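Local coordinates for proto-oncogene tyrosine-protein kinase receptor Ret (Danio rerio, PDB 7AMK) that acts as a receptor tyrosine kinase whose extracellular cadherin-like domains probably take part in recognising the GDNF–GFRα1 ligand and co-receptor complex, at residues A[246-251]-A[390-395]; A[386-391]-A[401-406]; A[421-426]-A[452-457]. The protein carries 4 engineered substitutions. All blocks are in the same frame, centred on the assembly; numbering follows the deposited sequence.

Following the chain from the N terminus, residues 246-251 come first, in a loop of the third cadherin-like domain after strand 241-246. Interaction 1 closes a long loop from there to residues 390-395 in the fourth domain, so it is an interdomain contact. Interaction 2 begins on the same stretch, sharing Val390 and Glu391, and closes a short loop between strands 384-388 and 401-407; the two loops therefore cross slightly. Interaction 3 follows in series, joining strands 423-428 and 451-460. Strands 401-407 and 451-460 are sheet neighbours, and 384-388 and 423-428 each pair with 433-438, which places interactions 2 and 3, with centres about 10 Å apart, between the same two sheets of domain four.

Interaction 1: residues A[246-251]-A[390-395]; sequences VEFDRS and VENCQK
Phe248 and Lys395 make the closest backbone approach, with CA atoms 5.8 Å apart, and their side chains form most of the contact. The aliphatic part of Lys395 lies over one face of the Phe248 ring: its CD is 4.2 Å from the ring centroid and only 17° off the normal, a CH-pi contact displaced toward the rim. Farther along the lysine, CE comes to 3.5 Å from Phe248 CD2. Bends at chi3 and chi4 (71° and 68°) fold the chain across the phenyl group. The opposite face is covered by Glu247 CG, so the ring is sandwiched between two aliphatic chains.

Asn392 approaches the far end of the ring obliquely. Its CB lies 3.5 Å from Phe248 CE1, while ND2 lies 3.4 Å from Phe248 CZ.

In the next shell, a type II turn from Val390 to Cys393, closed by the bond from Cys393 N to Val390 O, presents Asn392, and a disulfide joins Cys393, the last residue of the turn, to Cys389. On the other side, Asp249 OD1 accepts from Ser251 N in an Asx turn. Backbone bonding of Phe248 to Lys397 supplements the join between the domains.

No hydrogen bond spans the two segments. Lys395 NZ instead forms a salt bridge with Glu303 of the second subunit, which implies a division of labour: methylenes pack on the phenyl ring within the chain, while the ammonium end pairs with a carboxylate of the second subunit in this assembly.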
loop_
_atom_site.group_PDB
_atom_site.type_symbol
_atom_site.label_atom_id
_atom_site.label_comp_id
_atom_site.label_asym_id
_atom_site.label_seq_id
_atom_site.Cartn_x
_atom_site.Cartn_y
_atom_site.Cartn_z
ATOM N N VAL A 246 8.120 3.056 13.731
ATOM C CA VAL A 246 6.680 3.196 13.921
ATOM C C VAL A 246 6.436 4.529 14.616
ATOM O O VAL A 246 6.847 4.724 15.769
ATOM C CB VAL A 246 6.087 2.056 14.753
ATOM C CG1 VAL A 246 4.578 2.249 14.856
ATOM C CG2 VAL A 246 6.454 0.716 14.154
ATOM N N GLU A 247 5.741 5.433 13.932
ATOM C CA GLU A 247 5.464 6.755 14.470
ATOM C C GLU A 247 4.049 7.167 14.084
ATOM O O GLU A 247 3.082 6.670 14.672
ATOM C CB GLU A 247 6.504 7.771 13.974
ATOM C CG GLU A 247 6.366 9.173 14.621
ATOM C CD GLU A 247 7.597 10.059 14.427
ATOM O OE1 GLU A 247 8.444 9.748 13.557
ATOM O OE2 GLU A 247 7.718 11.069 15.150
ATOM N N PHE A 248 3.926 8.048 13.084
ATOM C CA PHE A 248 2.625 8.616 12.737
ATOM C C PHE A 248 1.709 7.618 12.050
ATOM O O PHE A 248 0.496 7.824 12.039
ATOM C CB PHE A 248 2.814 9.853 11.854
ATOM C CG PHE A 248 3.579 10.944 12.530
ATOM C CD1 PHE A 248 3.001 11.686 13.549
ATOM C CD2 PHE A 248 4.887 11.213 12.177
ATOM C CE1 PHE A 248 3.705 12.682 14.189
ATOM C CE2 PHE A 248 5.596 12.209 12.818
ATOM C CZ PHE A 248 5.012 12.938 13.818
ATOM N N ASP A 249 2.250 6.531 11.499
ATOM C CA ASP A 249 1.444 5.469 10.904
ATOM C C ASP A 249 1.444 4.289 11.856
ATOM O O ASP A 249 2.447 3.579 11.972
ATOM C CB ASP A 249 1.979 5.045 9.538
ATOM C CG ASP A 249 1.163 3.911 8.911
ATOM O OD1 ASP A 249 0.576 3.085 9.647
ATOM O OD2 ASP A 249 1.108 3.843 7.665
ATOM N N ARG A 250 0.306 4.046 12.488
ATOM C CA ARG A 250 0.179 2.949 13.432
ATOM C C ARG A 250 -1.016 2.062 13.105
ATOM O O ARG A 250 -1.509 1.362 13.988
ATOM C CB ARG A 250 0.065 3.501 14.858
ATOM C CG ARG A 250 0.614 4.904 15.010
ATOM C CD ARG A 250 0.487 5.402 16.438
ATOM N NE ARG A 250 1.777 5.461 17.124
ATOM C CZ ARG A 250 2.129 4.657 18.117
ATOM N NH1 ARG A 250 1.320 3.717 18.557
ATOM N NH2 ARG A 250 3.319 4.808 18.690
ATOM N N SER A 251 -1.505 2.083 11.865
ATOM C CA SER A 251 -2.729 1.363 11.531
ATOM C C SER A 251 -2.435 -0.107 11.292
ATOM O O SER A 251 -1.376 -0.469 10.770
ATOM C CB SER A 251 -3.411 1.970 10.296
ATOM O OG SER A 251 -2.563 2.027 9.166
ATOM N N VAL A 390 -4.714 18.656 15.171
ATOM C CA VAL A 390 -3.630 18.565 16.151
ATOM C C VAL A 390 -2.299 18.459 15.410
ATOM O O VAL A 390 -2.271 18.258 14.194
ATOM C CB VAL A 390 -3.815 17.369 17.109
ATOM C CG1 VAL A 390 -4.917 17.649 18.127
ATOM C CG2 VAL A 390 -4.101 16.096 16.310
ATOM N N GLU A 391 -1.190 18.575 16.128
ATOM C CA GLU A 391 0.117 18.575 15.477
ATOM C C GLU A 391 0.318 17.301 14.656
ATOM O O GLU A 391 0.108 16.183 15.139
ATOM C CB GLU A 391 1.223 18.732 16.524
ATOM C CG GLU A 391 2.639 18.828 15.949
ATOM C CD GLU A 391 3.699 18.870 17.038
ATOM O OE1 GLU A 391 3.648 19.792 17.880
ATOM O OE2 GLU A 391 4.568 17.972 17.068
ATOM N N ASN A 392 0.696 17.484 13.390
ATOM C CA ASN A 392 1.004 16.406 12.445
ATOM C C ASN A 392 -0.169 15.460 12.219
ATOM O O ASN A 392 0.020 14.359 11.684
ATOM C CB ASN A 392 2.240 15.609 12.880
ATOM C CG ASN A 392 3.528 16.392 12.702
ATOM O OD1 ASN A 392 3.725 17.073 11.695
ATOM N ND2 ASN A 392 4.408 16.308 13.685
ATOM N N CYS A 393 -1.381 15.889 12.583
ATOM C CA CYS A 393 -2.563 15.051 12.397
ATOM C C CYS A 393 -2.697 14.552 10.961
ATOM O O CYS A 393 -3.263 13.477 10.739
ATOM C CB CYS A 393 -3.824 15.818 12.798
ATOM S SG CYS A 393 -4.633 16.638 11.397
ATOM N N GLN A 394 -2.196 15.305 9.972
ATOM C CA GLN A 394 -2.399 14.903 8.582
ATOM C C GLN A 394 -1.513 13.738 8.169
ATOM O O GLN A 394 -1.781 13.118 7.135
ATOM C CB GLN A 394 -2.186 16.091 7.636
ATOM C CG GLN A 394 -3.412 16.995 7.527
ATOM C CD GLN A 394 -3.091 18.379 7.001
ATOM O OE1 GLN A 394 -3.073 18.605 5.799
ATOM N NE2 GLN A 394 -2.843 19.316 7.907
ATOM N N LYS A 395 -0.485 13.422 8.951
ATOM C CA LYS A 395 0.317 12.216 8.783
ATOM C C LYS A 395 -0.274 11.008 9.507
ATOM O O LYS A 395 0.268 9.911 9.376
ATOM C CB LYS A 395 1.747 12.452 9.300
ATOM C CG LYS A 395 2.418 13.746 8.829
ATOM C CD LYS A 395 3.696 14.062 9.628
ATOM C CE LYS A 395 4.833 13.115 9.295
ATOM N NZ LYS A 395 5.350 13.302 7.900
#

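Interaction 2: residues A[386-391]-A[401-406]; sequences GKVCVE and VTYQLE
Val390 N donates to Tyr403 OH, the single hydrogen bond between these segments, at 3.1 Å and with a nearly straight N-H...O angle of 166°. The donor sits at the ring edge, near its plane. The same hydroxyl is hydrogen-bonded to Asn432 O as well, so two backbone groups grip this buried oxygen and hold the phenol end in place.

Apolar packing follows the length of the ring. Near its root, Val388 CG2 lies 3.8 Å from Tyr403 CD2; with chi1 at -64°, this is the methyl flanked by both the backbone N and the carbonyl carbon. Farther out, Val390 CG1 is 4.3 Å from Tyr403 CE2. The other methyl of this valine, CG2, lies 3.4 Å from Tyr403 OH, against the hydroxyl that Val390 N also bonds.

Backbone atoms complete the surroundings. Val388 O stands 4.0 Å above one face of the Tyr403 ring, offset toward the rim, while Cys389 CA is 3.5 Å from Tyr403 OH. Beyond Cys389 the chain is tied back by the disulfide to Cys393.

The CA atoms of Val388 and Tyr403 are 8.0 Å apart, and no backbone-to-backbone bond links the segments: they belong to facing sheets. Strand 384-388 pairs with 433-438 and strand 401-407 with 451-460. A tyrosine reaching between them is core packing of the cadherin-like beta sandwich, joining what by their order are probably strands B and C.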
loop_
_atom_site.group_PDB
_atom_site.type_symbol
_atom_site.label_atom_id
_atom_site.label_comp_id
_atom_site.label_asym_id
_atom_site.label_seq_id
_atom_site.Cartn_x
_atom_site.Cartn_y
_atom_site.Cartn_z
ATOM N N GLY A 386 -12.950 26.813 7.776
ATOM C CA GLY A 386 -11.554 26.521 8.043
ATOM C C GLY A 386 -11.429 25.104 8.553
ATOM O O GLY A 386 -12.410 24.363 8.645
ATOM N N LYS A 387 -10.203 24.725 8.881
ATOM C CA LYS A 387 -9.928 23.378 9.351
ATOM C C LYS A 387 -9.141 23.449 10.648
ATOM O O LYS A 387 -8.438 24.428 10.914
ATOM C CB LYS A 387 -9.157 22.557 8.311
ATOM C CG LYS A 387 -9.971 21.437 7.684
ATOM N N VAL A 388 -9.289 22.410 11.461
ATOM C CA VAL A 388 -8.565 22.288 12.717
ATOM C C VAL A 388 -7.903 20.922 12.736
ATOM O O VAL A 388 -8.442 19.944 12.208
ATOM C CB VAL A 388 -9.472 22.471 13.952
ATOM C CG1 VAL A 388 -10.041 23.882 13.976
ATOM C CG2 VAL A 388 -10.591 21.423 13.964
ATOM N N CYS A 389 -6.728 20.861 13.360
ATOM C CA CYS A 389 -5.882 19.682 13.274
ATOM C C CYS A 389 -4.835 19.732 14.386
ATOM O O CYS A 389 -4.162 20.752 14.559
ATOM C CB CYS A 389 -5.274 19.645 11.859
ATOM S SG CYS A 389 -3.885 18.543 11.425
ATOM N N VAL A 390 -4.714 18.656 15.171
ATOM C CA VAL A 390 -3.630 18.565 16.151
ATOM C C VAL A 390 -2.299 18.459 15.410
ATOM O O VAL A 390 -2.271 18.258 14.194
ATOM C CB VAL A 390 -3.815 17.369 17.109
ATOM C CG1 VAL A 390 -4.917 17.649 18.127
ATOM C CG2 VAL A 390 -4.101 16.096 16.310
ATOM N N GLU A 391 -1.190 18.575 16.128
ATOM C CA GLU A 391 0.117 18.575 15.477
ATOM C C GLU A 391 0.318 17.301 14.656
ATOM O O GLU A 391 0.108 16.183 15.139
ATOM C CB GLU A 391 1.223 18.732 16.524
ATOM C CG GLU A 391 2.639 18.828 15.949
ATOM C CD GLU A 391 3.699 18.870 17.038
ATOM O OE1 GLU A 391 3.648 19.792 17.880
ATOM O OE2 GLU A 391 4.568 17.972 17.068
ATOM N N VAL A 401 -8.853 10.738 16.046
ATOM C CA VAL A 401 -9.039 11.951 16.833
ATOM C C VAL A 401 -10.340 12.602 16.391
ATOM O O VAL A 401 -10.590 12.753 15.189
ATOM C CB VAL A 401 -7.853 12.916 16.676
ATOM C CG1 VAL A 401 -8.161 14.276 17.328
ATOM C CG2 VAL A 401 -6.572 12.301 17.265
ATOM N N THR A 402 -11.176 12.957 17.359
ATOM C CA THR A 402 -12.438 13.630 17.108
ATOM C C THR A 402 -12.372 15.040 17.676
ATOM O O THR A 402 -11.789 15.257 18.738
ATOM C CB THR A 402 -13.581 12.858 17.744
ATOM O OG1 THR A 402 -13.270 12.646 19.124
ATOM C CG2 THR A 402 -13.750 11.504 17.055
ATOM N N TYR A 403 -12.958 15.992 16.966
ATOM C CA TYR A 403 -12.879 17.401 17.319
ATOM C C TYR A 403 -14.252 17.923 17.725
ATOM O O TYR A 403 -15.280 17.498 17.187
ATOM C CB TYR A 403 -12.319 18.220 16.149
ATOM C CG TYR A 403 -10.917 17.812 15.739
ATOM C CD1 TYR A 403 -10.704 16.750 14.876
ATOM C CD2 TYR A 403 -9.801 18.478 16.245
ATOM C CE1 TYR A 403 -9.421 16.361 14.510
ATOM C CE2 TYR A 403 -8.507 18.090 15.889
ATOM C CZ TYR A 403 -8.325 17.037 15.021
ATOM O OH TYR A 403 -7.051 16.658 14.665
ATOM N N GLN A 404 -14.264 18.843 18.691
ATOM C CA GLN A 404 -15.497 19.441 19.172
ATOM C C GLN A 404 -15.283 20.924 19.434
ATOM O O GLN A 404 -14.194 21.354 19.823
ATOM C CB GLN A 404 -15.992 18.747 20.442
ATOM C CG GLN A 404 -17.268 17.978 20.230
ATOM N N LEU A 405 -16.329 21.707 19.200
ATOM C CA LEU A 405 -16.327 23.120 19.550
ATOM C C LEU A 405 -17.104 23.314 20.843
ATOM O O LEU A 405 -18.166 22.715 21.032
ATOM C CB LEU A 405 -16.941 23.983 18.442
ATOM C CG LEU A 405 -16.088 24.208 17.194
ATOM C CD1 LEU A 405 -16.751 25.215 16.282
ATOM C CD2 LEU A 405 -14.704 24.677 17.596
ATOM N N GLU A 406 -16.557 24.135 21.738
ATOM C CA GLU A 406 -17.233 24.487 22.978
ATOM C C GLU A 406 -17.103 25.985 23.221
ATOM O O GLU A 406 -16.192 26.646 22.711
ATOM C CB GLU A 406 -16.683 23.692 24.172
ATOM C CG GLU A 406 -16.823 22.177 24.028
ATOM C CD GLU A 406 -18.240 21.746 23.674
ATOM O OE1 GLU A 406 -19.201 22.306 24.263
ATOM O OE2 GLU A 406 -18.389 20.861 22.792
#

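Interaction 3: residues A[421-426]-A[452-457]; sequences WAVSLA and LEYVVI. With NAG (2-acetamido-2-deoxy-beta-D-glucopyranose), chain G; NAG (2-acetamido-2-deoxy-beta-D-glucopyranose), chain B.
Ala422 and Leu452 mark the nearest backbone approach, with CA atoms 8.9 Å apart, and no hydrogen bond crosses between the segments. Such spacing fits strands of two stacked sheets. Backbone bonds run within each layer instead: Ser424 pairs with Tyr437 in one, and Tyr454 with Leu471 in the other.

The facing side chains meet at two points. Ala422 CB touches Leu452 CD1 at 4.0 Å. Next to it, Val423 directs its CB at the phenol end of Tyr454, lying 3.6 Å from the hydroxyl OH and 4.1 Å from CZ of that tyrosine. With CG anti to its carbonyl carbon (chi1 -64°), the Tyr454 ring extends across the interior, and its OH is hydrogen-bonded to Tyr420 O, just before the first segment. The Tyr420 and Tyr454 rings also stack edge-to-face, which helps fix the rotation of the buried phenol.

Outside this core, the Trp421 side chain leaves the backbone away from residues 452-457 and lies against the glycan. Two linked N-acetylglucosamines share one face of its indole: C4 of the chain G sugar stands 4.0 Å above the ring plane, and C1 of the chain B sugar 3.9 Å. Ser424 OG is 3.2 Å from the acetamido O7 of the chain G sugar. Asn439, in an Asn-Asp-Thr sequon nearby, is the probable attachment point.

The interior pairing joins what are, by order, probably strands D and F of a cadherin-like Greek-key sandwich, with an N-glycan lying over an aromatic residue on its outer side.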
loop_
_atom_site.group_PDB
_atom_site.type_symbol
_atom_site.label_atom_id
_atom_site.label_comp_id
_atom_site.label_asym_id
_atom_site.label_seq_id
_atom_site.Cartn_x
_atom_site.Cartn_y
_atom_site.Cartn_z
ATOM N N TRP A 421 -24.316 29.345 17.501
ATOM C CA TRP A 421 -24.901 28.463 16.497
ATOM C C TRP A 421 -24.388 28.765 15.102
ATOM O O TRP A 421 -24.541 27.926 14.212
ATOM C CB TRP A 421 -26.424 28.586 16.497
ATOM C CG TRP A 421 -27.053 28.263 17.798
ATOM C CD1 TRP A 421 -26.466 27.646 18.859
ATOM C CD2 TRP A 421 -28.403 28.551 18.194
ATOM N NE1 TRP A 421 -27.363 27.526 19.891
ATOM C CE2 TRP A 421 -28.559 28.074 19.510
ATOM C CE3 TRP A 421 -29.493 29.166 17.562
ATOM C CZ2 TRP A 421 -29.763 28.186 20.209
ATOM C CZ3 TRP A 421 -30.687 29.276 18.253
ATOM C CH2 TRP A 421 -30.811 28.790 19.565
ATOM N N ALA A 422 -23.796 29.943 14.893
ATOM C CA ALA A 422 -23.420 30.367 13.547
ATOM C C ALA A 422 -22.404 29.428 12.922
ATOM O O ALA A 422 -22.310 29.335 11.694
ATOM C CB ALA A 422 -22.854 31.785 13.575
ATOM N N VAL A 423 -21.630 28.738 13.740
ATOM C CA VAL A 423 -20.562 27.879 13.260
ATOM C C VAL A 423 -20.714 26.519 13.912
ATOM O O VAL A 423 -21.107 26.421 15.079
ATOM C CB VAL A 423 -19.177 28.486 13.560
ATOM C CG1 VAL A 423 -18.097 27.416 13.473
ATOM C CG2 VAL A 423 -18.890 29.630 12.590
ATOM N N SER A 424 -20.434 25.471 13.148
ATOM C CA SER A 424 -20.423 24.110 13.656
ATOM C C SER A 424 -19.203 23.401 13.080
ATOM O O SER A 424 -18.471 23.953 12.252
ATOM C CB SER A 424 -21.720 23.377 13.309
ATOM O OG SER A 424 -21.755 22.114 13.951
ATOM N N LEU A 425 -18.982 22.166 13.516
ATOM C CA LEU A 425 -17.787 21.425 13.146
ATOM C C LEU A 425 -18.159 20.044 12.623
ATOM O O LEU A 425 -19.074 19.399 13.142
ATOM C CB LEU A 425 -16.835 21.300 14.340
ATOM C CG LEU A 425 -15.405 20.820 14.070
ATOM C CD1 LEU A 425 -14.488 21.292 15.187
ATOM C CD2 LEU A 425 -15.358 19.299 13.944
ATOM N N ALA A 426 -17.443 19.594 11.588
ATOM C CA ALA A 426 -17.654 18.275 11.010
ATOM C C ALA A 426 -16.353 17.492 10.999
ATOM O O ALA A 426 -15.286 18.038 10.693
ATOM C CB ALA A 426 -18.204 18.363 9.589
ATOM N N LEU A 452 -16.808 35.631 17.417
ATOM C CA LEU A 452 -17.045 34.431 18.203
ATOM C C LEU A 452 -15.720 33.868 18.691
ATOM O O LEU A 452 -14.747 33.802 17.936
ATOM C CB LEU A 452 -17.797 33.381 17.386
ATOM C CG LEU A 452 -19.137 33.818 16.793
ATOM C CD1 LEU A 452 -19.661 32.749 15.867
ATOM C CD2 LEU A 452 -20.131 34.105 17.910
ATOM N N GLU A 453 -15.685 33.484 19.963
ATOM C CA GLU A 453 -14.500 32.914 20.595
ATOM C C GLU A 453 -14.868 31.517 21.072
ATOM O O GLU A 453 -15.717 31.367 21.955
ATOM C CB GLU A 453 -14.008 33.786 21.753
ATOM N N TYR A 454 -14.244 30.500 20.481
ATOM C CA TYR A 454 -14.511 29.116 20.830
ATOM C C TYR A 454 -13.290 28.476 21.469
ATOM O O TYR A 454 -12.162 28.966 21.365
ATOM C CB TYR A 454 -14.899 28.282 19.605
ATOM C CG TYR A 454 -16.178 28.655 18.909
ATOM C CD1 TYR A 454 -16.185 29.612 17.902
ATOM C CD2 TYR A 454 -17.380 28.021 19.222
ATOM C CE1 TYR A 454 -17.355 29.946 17.237
ATOM C CE2 TYR A 454 -18.554 28.348 18.559
ATOM C CZ TYR A 454 -18.532 29.310 17.568
ATOM O OH TYR A 454 -19.683 29.655 16.899
ATOM N N VAL A 455 -13.537 27.348 22.118
ATOM C CA VAL A 455 -12.502 26.388 22.453
ATOM C C VAL A 455 -12.704 25.189 21.542
ATOM O O VAL A 455 -13.831 24.699 21.396
ATOM C CB VAL A 455 -12.547 25.981 23.937
ATOM C CG1 VAL A 455 -11.652 24.764 24.153
ATOM C CG2 VAL A 455 -12.083 27.137 24.829
ATOM N N VAL A 456 -11.632 24.741 20.902
ATOM C CA VAL A 456 -11.658 23.499 20.148
ATOM C C VAL A 456 -11.040 22.415 21.011
ATOM O O VAL A 456 -9.977 22.619 21.624
ATOM C CB VAL A 456 -10.907 23.620 18.817
ATOM C CG1 VAL A 456 -11.104 22.344 18.035
ATOM C CG2 VAL A 456 -11.379 24.850 18.040
ATOM N N ILE A 457 -11.709 21.267 21.071
ATOM C CA ILE A 457 -11.280 20.135 21.883
ATOM C C ILE A 457 -11.077 18.953 20.957
ATOM O O ILE A 457 -12.009 18.538 20.260
ATOM C CB ILE A 457 -12.295 19.798 22.988
ATOM C CG1 ILE A 457 -12.496 21.013 23.893
ATOM C CG2 ILE A 457 -11.811 18.619 23.804
ATOM C CD1 ILE A 457 -13.507 20.804 25.025
HETATM C C1 NAG G . -27.201 24.946 14.161
HETATM C C2 NAG G . -26.946 24.667 15.639
HETATM C C3 NAG G . -28.232 24.226 16.334
HETATM C C4 NAG G . -29.362 25.213 16.063
HETATM C C5 NAG G . -29.497 25.478 14.569
HETATM C C6 NAG G . -30.502 26.561 14.257
HETATM C C7 NAG G . -24.645 23.980 16.106
HETATM C C8 NAG G . -24.353 25.445 16.240
HETATM N N2 NAG G . -25.909 23.664 15.811
HETATM O O3 NAG G . -27.965 24.159 17.731
HETATM O O4 NAG G . -30.600 24.673 16.508
HETATM O O5 NAG G . -28.239 25.908 14.031
HETATM O O6 NAG G . -30.454 26.937 12.887
HETATM O O7 NAG G . -23.774 23.122 16.256
HETATM C C1 NAG B . -30.923 25.156 17.813
HETATM C C2 NAG B . -32.433 25.073 17.953
HETATM C C3 NAG B . -32.857 25.504 19.356
HETATM C C4 NAG B . -32.123 24.677 20.405
HETATM C C5 NAG B . -30.612 24.743 20.169
HETATM C C6 NAG B . -29.835 23.803 21.063
HETATM C C7 NAG B . -33.420 25.419 15.730
HETATM C C8 NAG B . -34.094 26.397 14.812
HETATM N N2 NAG B . -33.093 25.884 16.941
HETATM O O3 NAG B . -34.267 25.358 19.506
HETATM O O4 NAG B . -32.435 25.154 21.710
HETATM O O5 NAG B . -30.302 24.360 18.820
HETATM O O6 NAG B . -29.450 22.625 20.364
HETATM O O7 NAG B . -33.183 24.260 15.389
#